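Poly(A) RNA polymerase protein 2 (PDB 3NYB) adds poly(A) tails to RNA as the polymerase subunit of TRAMP, an RNA surveillance complex in which it pairs with the zinc knuckle protein Air2p. Local coordinates at residues Asp10-Lys15 / Asp310-Ser315; Asp80-Ser85 / Phe138-Gly143; Pro158-Leu163 / Ser195-His200. The protein carries 1 engineered substitution. One frame throughout, in Å; residues are numbered along the deposited sequence.

Interaction 1: Asp10-Lys15 / Asp310-Ser315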
# COMPACT_ATOMS: atom_id res chain seq x y z
N ASP A 10 -19.96 -14.98 -6.52
CA ASP A 10 -19.12 -16.10 -6.91
C ASP A 10 -18.69 -15.97 -8.36
O ASP A 10 -19.53 -15.78 -9.24
CB ASP A 10 -19.87 -17.41 -6.70
CG ASP A 10 -19.19 -18.57 -7.36
OD1 ASP A 10 -19.57 -18.92 -8.50
OD2 ASP A 10 -18.26 -19.13 -6.74
N HIS A 11 -17.38 -16.06 -8.62
CA HIS A 11 -16.87 -16.05 -9.99
C HIS A 11 -16.15 -17.34 -10.33
O HIS A 11 -15.21 -17.33 -11.13
CB HIS A 11 -15.88 -14.90 -10.17
CG HIS A 11 -16.35 -13.61 -9.61
ND1 HIS A 11 -17.36 -12.86 -10.19
CD2 HIS A 11 -15.96 -12.91 -8.52
CE1 HIS A 11 -17.56 -11.77 -9.49
NE2 HIS A 11 -16.72 -11.77 -8.47
N SER A 12 -16.58 -18.44 -9.73
CA SER A 12 -15.86 -19.70 -9.85
C SER A 12 -15.88 -20.22 -11.27
O SER A 12 -15.02 -21.01 -11.65
CB SER A 12 -16.40 -20.76 -8.88
OG SER A 12 -17.76 -21.06 -9.15
N LYS A 13 -16.85 -19.77 -12.06
CA LYS A 13 -17.01 -20.26 -13.43
C LYS A 13 -16.19 -19.48 -14.47
O LYS A 13 -16.30 -19.71 -15.67
CB LYS A 13 -18.49 -20.26 -13.84
CG LYS A 13 -19.40 -21.10 -12.94
CD LYS A 13 -19.20 -22.59 -13.14
CE LYS A 13 -20.10 -23.41 -12.22
NZ LYS A 13 -19.71 -23.34 -10.77
N GLN A 14 -15.35 -18.57 -13.99
CA GLN A 14 -14.58 -17.70 -14.88
C GLN A 14 -13.49 -18.49 -15.59
O GLN A 14 -12.85 -19.36 -14.99
CB GLN A 14 -13.95 -16.56 -14.07
CG GLN A 14 -13.71 -15.30 -14.86
CD GLN A 14 -14.98 -14.52 -15.10
OE1 GLN A 14 -15.06 -13.72 -16.03
NE2 GLN A 14 -15.99 -14.76 -14.27
N LYS A 15 -13.27 -18.19 -16.87
CA LYS A 15 -12.29 -18.91 -17.68
C LYS A 15 -10.87 -18.54 -17.29
O LYS A 15 -10.02 -19.41 -17.09
CB LYS A 15 -12.51 -18.61 -19.16
CG LYS A 15 -13.95 -18.79 -19.62
CD LYS A 15 -14.11 -18.40 -21.09
CE LYS A 15 -15.57 -18.45 -21.53
NZ LYS A 15 -15.73 -17.97 -22.92
N ASP A 310 -15.50 -27.84 -7.35
CA ASP A 310 -14.59 -27.58 -6.24
C ASP A 310 -14.26 -26.10 -6.14
O ASP A 310 -13.70 -25.64 -5.15
CB ASP A 310 -13.29 -28.37 -6.41
CG ASP A 310 -13.50 -29.87 -6.25
OD1 ASP A 310 -13.72 -30.32 -5.11
OD2 ASP A 310 -13.41 -30.59 -7.27
N ARG A 311 -14.61 -25.36 -7.18
CA ARG A 311 -14.32 -23.93 -7.22
C ARG A 311 -15.47 -23.14 -6.60
O ARG A 311 -15.25 -22.10 -5.99
CB ARG A 311 -14.09 -23.48 -8.66
CG ARG A 311 -13.15 -24.37 -9.45
CD ARG A 311 -13.23 -24.05 -10.92
NE ARG A 311 -12.25 -23.03 -11.31
CZ ARG A 311 -12.30 -22.35 -12.45
NH1 ARG A 311 -13.28 -22.56 -13.31
NH2 ARG A 311 -11.36 -21.46 -12.73
N LEU A 312 -16.68 -23.66 -6.76
CA LEU A 312 -17.88 -23.03 -6.23
C LEU A 312 -17.64 -22.42 -4.85
O LEU A 312 -17.17 -23.10 -3.93
CB LEU A 312 -19.04 -24.02 -6.17
CG LEU A 312 -20.41 -23.36 -5.95
CD1 LEU A 312 -20.67 -22.34 -7.05
CD2 LEU A 312 -21.55 -24.39 -5.88
N GLY A 313 -17.97 -21.14 -4.72
CA GLY A 313 -17.86 -20.42 -3.46
C GLY A 313 -16.46 -20.29 -2.89
O GLY A 313 -16.30 -20.13 -1.68
N LYS A 314 -15.44 -20.35 -3.74
CA LYS A 314 -14.07 -20.26 -3.25
C LYS A 314 -13.53 -18.85 -3.34
O LYS A 314 -14.08 -18.01 -4.04
CB LYS A 314 -13.14 -21.25 -3.97
CG LYS A 314 -13.35 -22.68 -3.55
CD LYS A 314 -13.67 -22.77 -2.07
CE LYS A 314 -14.10 -24.18 -1.68
NZ LYS A 314 -13.05 -25.16 -2.06
N SER A 315 -12.44 -18.60 -2.62
CA SER A 315 -11.86 -17.28 -2.54
C SER A 315 -10.37 -17.34 -2.78
O SER A 315 -9.66 -18.11 -2.13
CB SER A 315 -12.11 -16.68 -1.16
OG SER A 315 -11.38 -15.48 -1.03
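Two tight turns meet with their chains running in opposite senses, a type I turn from His11 to Gln14 and a type II turn from Arg311 to Lys314, and the CA atoms of Ser12 and Arg311 lie 5.2 Å apart. Asp10 CG stands anti to the backbone N (chi1 167°), and the carboxylate reaches the second turn, where OD2 accepts the N-H of Gly313 at 2.9 Å from above the carboxylate plane. OD1 serves its own segment: its syn lone pair takes the hydroxyl of Ser12, OG to OD1 2.9 Å, and a weak bond from the backbone N of Ser12 adds an Asx turn. Lys13, bent at chi2 and chi4, sends NZ back to a weak bond with Ser12 OG. Beside this network Ser12 CB packs on Arg311 CB at 3.6 Å. The Arg311 chain bends at chi3 (90°), so that one face of its guanidinium lies against Ser12 O, CZ to O 3.1 Å, while Gln14 O, at the edge and near the plane, takes a weak bond from NH2 at 3.4 Å. The segment before helix 17-31 is thereby tied to the chain leaving helix 308-311, and Arg311 also touches Ile17. An alanine at Asp10 would remove both carboxylate oxygens and would probably loosen the second segment from the first. One carboxylate thus bonds to both segments, with apolar packing of Ser12, Arg311 and Leu312 beside it, and its charge is probably eased by Lys13 through the Ser12 hydroxyl they share.

Interaction 2: Asp80-Ser85 / Phe138-Gly143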
# COMPACT_ATOMS: atom_id res chain seq x y z
N ASP A 80 -7.48 10.34 11.31
CA ASP A 80 -6.57 11.39 11.77
C ASP A 80 -7.17 12.78 11.68
O ASP A 80 -7.70 13.17 10.63
CB ASP A 80 -5.27 11.33 10.96
CG ASP A 80 -4.74 9.92 10.80
OD1 ASP A 80 -4.34 9.30 11.81
OD2 ASP A 80 -4.73 9.41 9.65
N CYS A 81 -7.08 13.53 12.77
CA CYS A 81 -7.56 14.91 12.79
C CYS A 81 -6.48 15.88 13.23
O CYS A 81 -5.66 15.56 14.09
CB CYS A 81 -8.75 15.03 13.72
SG CYS A 81 -9.95 13.72 13.46
N VAL A 82 -6.48 17.07 12.63
CA VAL A 82 -5.65 18.20 13.05
C VAL A 82 -6.50 19.23 13.77
O VAL A 82 -7.61 19.54 13.31
CB VAL A 82 -5.06 18.96 11.85
CG1 VAL A 82 -3.58 19.21 12.06
CG2 VAL A 82 -5.31 18.22 10.56
N VAL A 83 -5.99 19.78 14.86
CA VAL A 83 -6.65 20.91 15.53
C VAL A 83 -5.92 22.20 15.19
O VAL A 83 -4.68 22.22 15.21
CB VAL A 83 -6.66 20.72 17.03
CG1 VAL A 83 -7.26 21.94 17.71
CG2 VAL A 83 -7.44 19.50 17.38
N THR A 84 -6.68 23.27 14.93
CA THR A 84 -6.18 24.44 14.20
C THR A 84 -5.90 25.78 14.91
O THR A 84 -5.34 26.68 14.29
CB THR A 84 -7.10 24.78 12.99
OG1 THR A 84 -8.47 24.68 13.38
CG2 THR A 84 -6.82 23.85 11.81
N SER A 85 -6.27 25.96 16.17
CA SER A 85 -5.83 27.20 16.82
C SER A 85 -4.31 27.19 16.95
O SER A 85 -3.71 26.12 16.95
CB SER A 85 -6.48 27.40 18.19
OG SER A 85 -7.65 28.19 18.09
N PHE A 138 -1.88 18.57 16.44
CA PHE A 138 -1.99 19.98 16.04
C PHE A 138 -1.21 20.26 14.76
O PHE A 138 -0.88 21.40 14.47
CB PHE A 138 -1.51 20.92 17.15
CG PHE A 138 -2.27 20.76 18.44
CD1 PHE A 138 -3.49 21.40 18.62
CD2 PHE A 138 -1.77 19.99 19.47
CE1 PHE A 138 -4.20 21.25 19.80
CE2 PHE A 138 -2.47 19.85 20.65
CZ PHE A 138 -3.68 20.47 20.81
N GLU A 139 -0.94 19.21 14.00
CA GLU A 139 -0.12 19.32 12.80
C GLU A 139 -0.34 18.07 11.94
O GLU A 139 -0.26 16.96 12.44
CB GLU A 139 1.35 19.44 13.20
CG GLU A 139 2.32 19.72 12.07
CD GLU A 139 3.67 20.21 12.59
OE1 GLU A 139 3.78 21.41 12.94
OE2 GLU A 139 4.62 19.41 12.64
N ARG A 140 -0.62 18.26 10.65
CA ARG A 140 -0.75 17.10 9.77
C ARG A 140 0.52 16.27 9.87
O ARG A 140 1.60 16.82 10.03
CB ARG A 140 -1.01 17.53 8.32
CG ARG A 140 -2.37 18.17 8.17
CD ARG A 140 -2.80 18.37 6.72
NE ARG A 140 -4.17 18.88 6.72
CZ ARG A 140 -4.50 20.11 7.10
NH1 ARG A 140 -3.56 20.97 7.49
NH2 ARG A 140 -5.77 20.49 7.08
N THR A 141 0.38 14.96 9.78
CA THR A 141 1.53 14.08 9.98
C THR A 141 2.13 13.60 8.67
O THR A 141 3.21 13.02 8.66
CB THR A 141 1.20 12.86 10.88
OG1 THR A 141 0.14 12.08 10.30
CG2 THR A 141 0.81 13.31 12.30
N ASN A 142 1.43 13.82 7.56
CA ASN A 142 1.96 13.38 6.27
C ASN A 142 2.49 14.54 5.42
O ASN A 142 1.93 14.85 4.37
CB ASN A 142 0.93 12.55 5.51
CG ASN A 142 1.55 11.32 4.88
OD1 ASN A 142 0.85 10.38 4.51
ND2 ASN A 142 2.87 11.31 4.77
N GLY A 143 3.57 15.15 5.88
CA GLY A 143 4.19 16.26 5.18
C GLY A 143 3.18 17.24 4.62
O GLY A 143 2.11 17.46 5.20
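Strand 79-83 ends beside a chain that doubles back over it: strand 132-137 runs parallel to it, and the loop 138-143 then runs back past its C-terminal end, the CA atoms of Val83 and Phe138 lying 4.8 Å apart. No hydrogen bond joins the two segments; side chains do the work. Val82 points its side chain toward the loop and gives the most surface to it. Its CG1 is set against the backbone just after Phe138, 3.3 Å from Glu139 N and 3.4 Å from Arg140 N, so the methyl packs on the peptide groups rather than on a side chain. The other branch, CG2, meets Arg140, whose chain runs extended from CG to NE and crosses the valine at about a right angle. CG2 touches Arg140 CG at 3.8 Å, and the turn at chi4 (71°) lays the guanidinium flat over the same methyl, which sits 3.9 Å above the centre of one face. The charged group therefore lends a flat surface to an apolar branch. Val83 pairs with Phe138 in a different way. Although the CB of Phe138 is directed away, its CG, anti to the carbonyl carbon (chi1 -59°), brings the ring back alongside the valine, the two side chains pointing the same way. Val83 CB meets the ring obliquely, 3.6 Å from Phe138 CD1, and Val83 CG1 lies 3.8 Å from Phe138 CE1. Around this contact, the Phe138 ring also packs on Ser92, Asn95 and Leu96 of helix 92-105, Val82 leans on Phe65 of strand 62-65, and Val83 bonds through its backbone to Ser137 of strand 132-137, within the mixed sheet of the palm domain.

Interaction 3: Pro158-Leu163 / Ser195-His200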
# COMPACT_ATOMS: atom_id res chain seq x y z
N PRO A 158 -5.37 5.05 -12.64
CA PRO A 158 -6.43 4.07 -12.39
C PRO A 158 -5.88 2.79 -11.75
O PRO A 158 -4.92 2.20 -12.25
CB PRO A 158 -6.98 3.78 -13.79
CG PRO A 158 -6.61 4.99 -14.60
CD PRO A 158 -5.27 5.41 -14.07
N GLY A 159 -6.47 2.38 -10.63
CA GLY A 159 -6.07 1.16 -9.98
C GLY A 159 -5.31 1.40 -8.69
O GLY A 159 -5.17 0.51 -7.85
N LEU A 160 -4.82 2.63 -8.54
CA LEU A 160 -4.00 2.96 -7.38
C LEU A 160 -4.70 2.65 -6.04
O LEU A 160 -4.16 1.92 -5.21
CB LEU A 160 -3.57 4.42 -7.44
CG LEU A 160 -2.55 4.80 -6.37
CD1 LEU A 160 -1.39 3.79 -6.34
CD2 LEU A 160 -2.05 6.21 -6.58
N ARG A 161 -5.90 3.20 -5.84
CA ARG A 161 -6.65 2.95 -4.62
C ARG A 161 -6.85 1.45 -4.33
O ARG A 161 -6.59 0.98 -3.22
CB ARG A 161 -8.00 3.67 -4.66
CG ARG A 161 -8.91 3.34 -3.48
CD ARG A 161 -10.10 4.28 -3.33
NE ARG A 161 -11.00 3.84 -2.26
CZ ARG A 161 -12.04 3.04 -2.42
NH1 ARG A 161 -12.37 2.58 -3.62
NH2 ARG A 161 -12.78 2.69 -1.38
N GLU A 162 -7.30 0.69 -5.33
CA GLU A 162 -7.62 -0.73 -5.13
C GLU A 162 -6.40 -1.53 -4.71
O GLU A 162 -6.48 -2.31 -3.77
CB GLU A 162 -8.17 -1.34 -6.42
CG GLU A 162 -9.56 -0.89 -6.80
CD GLU A 162 -9.61 0.55 -7.27
OE1 GLU A 162 -10.73 1.09 -7.36
OE2 GLU A 162 -8.53 1.15 -7.53
N LEU A 163 -5.29 -1.35 -5.41
CA LEU A 163 -4.10 -2.10 -5.07
C LEU A 163 -3.56 -1.67 -3.71
O LEU A 163 -3.10 -2.50 -2.93
CB LEU A 163 -3.03 -2.00 -6.16
CG LEU A 163 -3.43 -2.74 -7.43
CD1 LEU A 163 -2.23 -2.94 -8.34
CD2 LEU A 163 -4.04 -4.08 -7.07
N SER A 195 4.59 3.75 -8.34
CA SER A 195 5.74 3.52 -9.18
C SER A 195 5.49 2.31 -10.08
O SER A 195 5.47 2.43 -11.31
CB SER A 195 6.98 3.30 -8.33
OG SER A 195 7.97 2.59 -9.06
N PHE A 196 5.28 1.16 -9.45
CA PHE A 196 5.02 -0.08 -10.17
C PHE A 196 4.01 0.09 -11.30
O PHE A 196 4.29 -0.24 -12.46
CB PHE A 196 4.56 -1.15 -9.18
CG PHE A 196 3.78 -2.27 -9.81
CD1 PHE A 196 4.42 -3.30 -10.47
CD2 PHE A 196 2.39 -2.30 -9.70
CE1 PHE A 196 3.69 -4.35 -11.03
CE2 PHE A 196 1.66 -3.34 -10.25
CZ PHE A 196 2.31 -4.37 -10.93
N LEU A 197 2.84 0.62 -10.98
CA LEU A 197 1.81 0.87 -12.00
C LEU A 197 2.35 1.69 -13.16
O LEU A 197 2.21 1.30 -14.32
CB LEU A 197 0.60 1.58 -11.37
CG LEU A 197 -0.70 0.81 -11.08
CD1 LEU A 197 -0.45 -0.58 -10.52
CD2 LEU A 197 -1.63 1.61 -10.17
N HIS A 198 2.98 2.82 -12.85
CA HIS A 198 3.34 3.79 -13.88
C HIS A 198 4.48 3.37 -14.79
O HIS A 198 4.63 3.91 -15.88
CB HIS A 198 3.60 5.17 -13.29
CG HIS A 198 2.50 6.15 -13.53
ND1 HIS A 198 1.17 5.76 -13.64
CD2 HIS A 198 2.51 7.49 -13.71
CE1 HIS A 198 0.43 6.82 -13.87
NE2 HIS A 198 1.22 7.89 -13.91
N MET A 199 5.28 2.41 -14.35
CA MET A 199 6.36 1.94 -15.21
C MET A 199 6.29 0.45 -15.54
O MET A 199 7.31 -0.23 -15.63
CB MET A 199 7.72 2.32 -14.65
CG MET A 199 7.96 1.92 -13.23
SD MET A 199 9.60 2.45 -12.73
CE MET A 199 10.60 1.43 -13.82
N HIS A 200 5.08 -0.05 -15.72
CA HIS A 200 4.88 -1.44 -16.09
C HIS A 200 4.75 -1.51 -17.60
O HIS A 200 3.96 -0.77 -18.18
CB HIS A 200 3.62 -1.96 -15.40
CG HIS A 200 3.26 -3.36 -15.77
ND1 HIS A 200 2.79 -3.72 -17.02
CD2 HIS A 200 3.25 -4.50 -15.03
CE1 HIS A 200 2.54 -5.01 -17.05
NE2 HIS A 200 2.80 -5.51 -15.85
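Apolar contacts carry this junction, and Leu197 is at its centre, its two methyls dividing the task. Leu197 CD1 meets the tip of Leu163, CD1 to CD1 3.7 Å, the two side chains crossing obliquely. Leu197 CD2 lies instead against the backbone leading into helix 160-173, 3.7 Å from Leu160 N and 3.9 Å from Pro158 O. A looser touch comes from Phe196, whose ring presents its edge, CE2, to Leu163 CD1 at 4.4 Å. No hydrogen bond crosses between the segments.

The polar interactions belong to the helix ends. Gly159 is the N-cap of helix 160-173, and its carbonyl O receives Leu163 N at 3.1 Å in the first turn. At the backbone angles of Gly159 (phi 108°) a CB would jam against Pro158 O, which explains the glycine; it would point toward Leu197. Beyond the end of helix 186-198, His200 caps the next helix through ND1 to Arg202 N and bonds Glu220 through NE2.

Val193, one turn before Leu197, extends the same packing to Leu160 and Leu163. Phe196 also packs on Leu217 and Tyr225 of helix 214-228, and on Phe78 of the Air2p chain. The arrangement is ordinary buried helix packing, the start of one helix set on the end of another, in the helical part of the polymerase, close to where Air2p binds.

From the N terminus, the chain enters interaction 1 at once, but that contact closes only near the C terminus, when 310-315 returns to 10-15; it joins the segment before helix 17-31 to the one leaving helix 308-311 and encloses the other two. After helices 17-31 and 36-54 the chain builds the mixed sheet, and interaction 2 closes a shorter loop of strands and helix 92-105. The chain then passes through helix 145-155 to interaction 3, which joins helix 160-173 to helix 186-198. Interactions 2 and 3 follow in series, without crossing. Interactions 1 and 2 lie on opposite sides of the chain's centre, their centres about 45 Å apart.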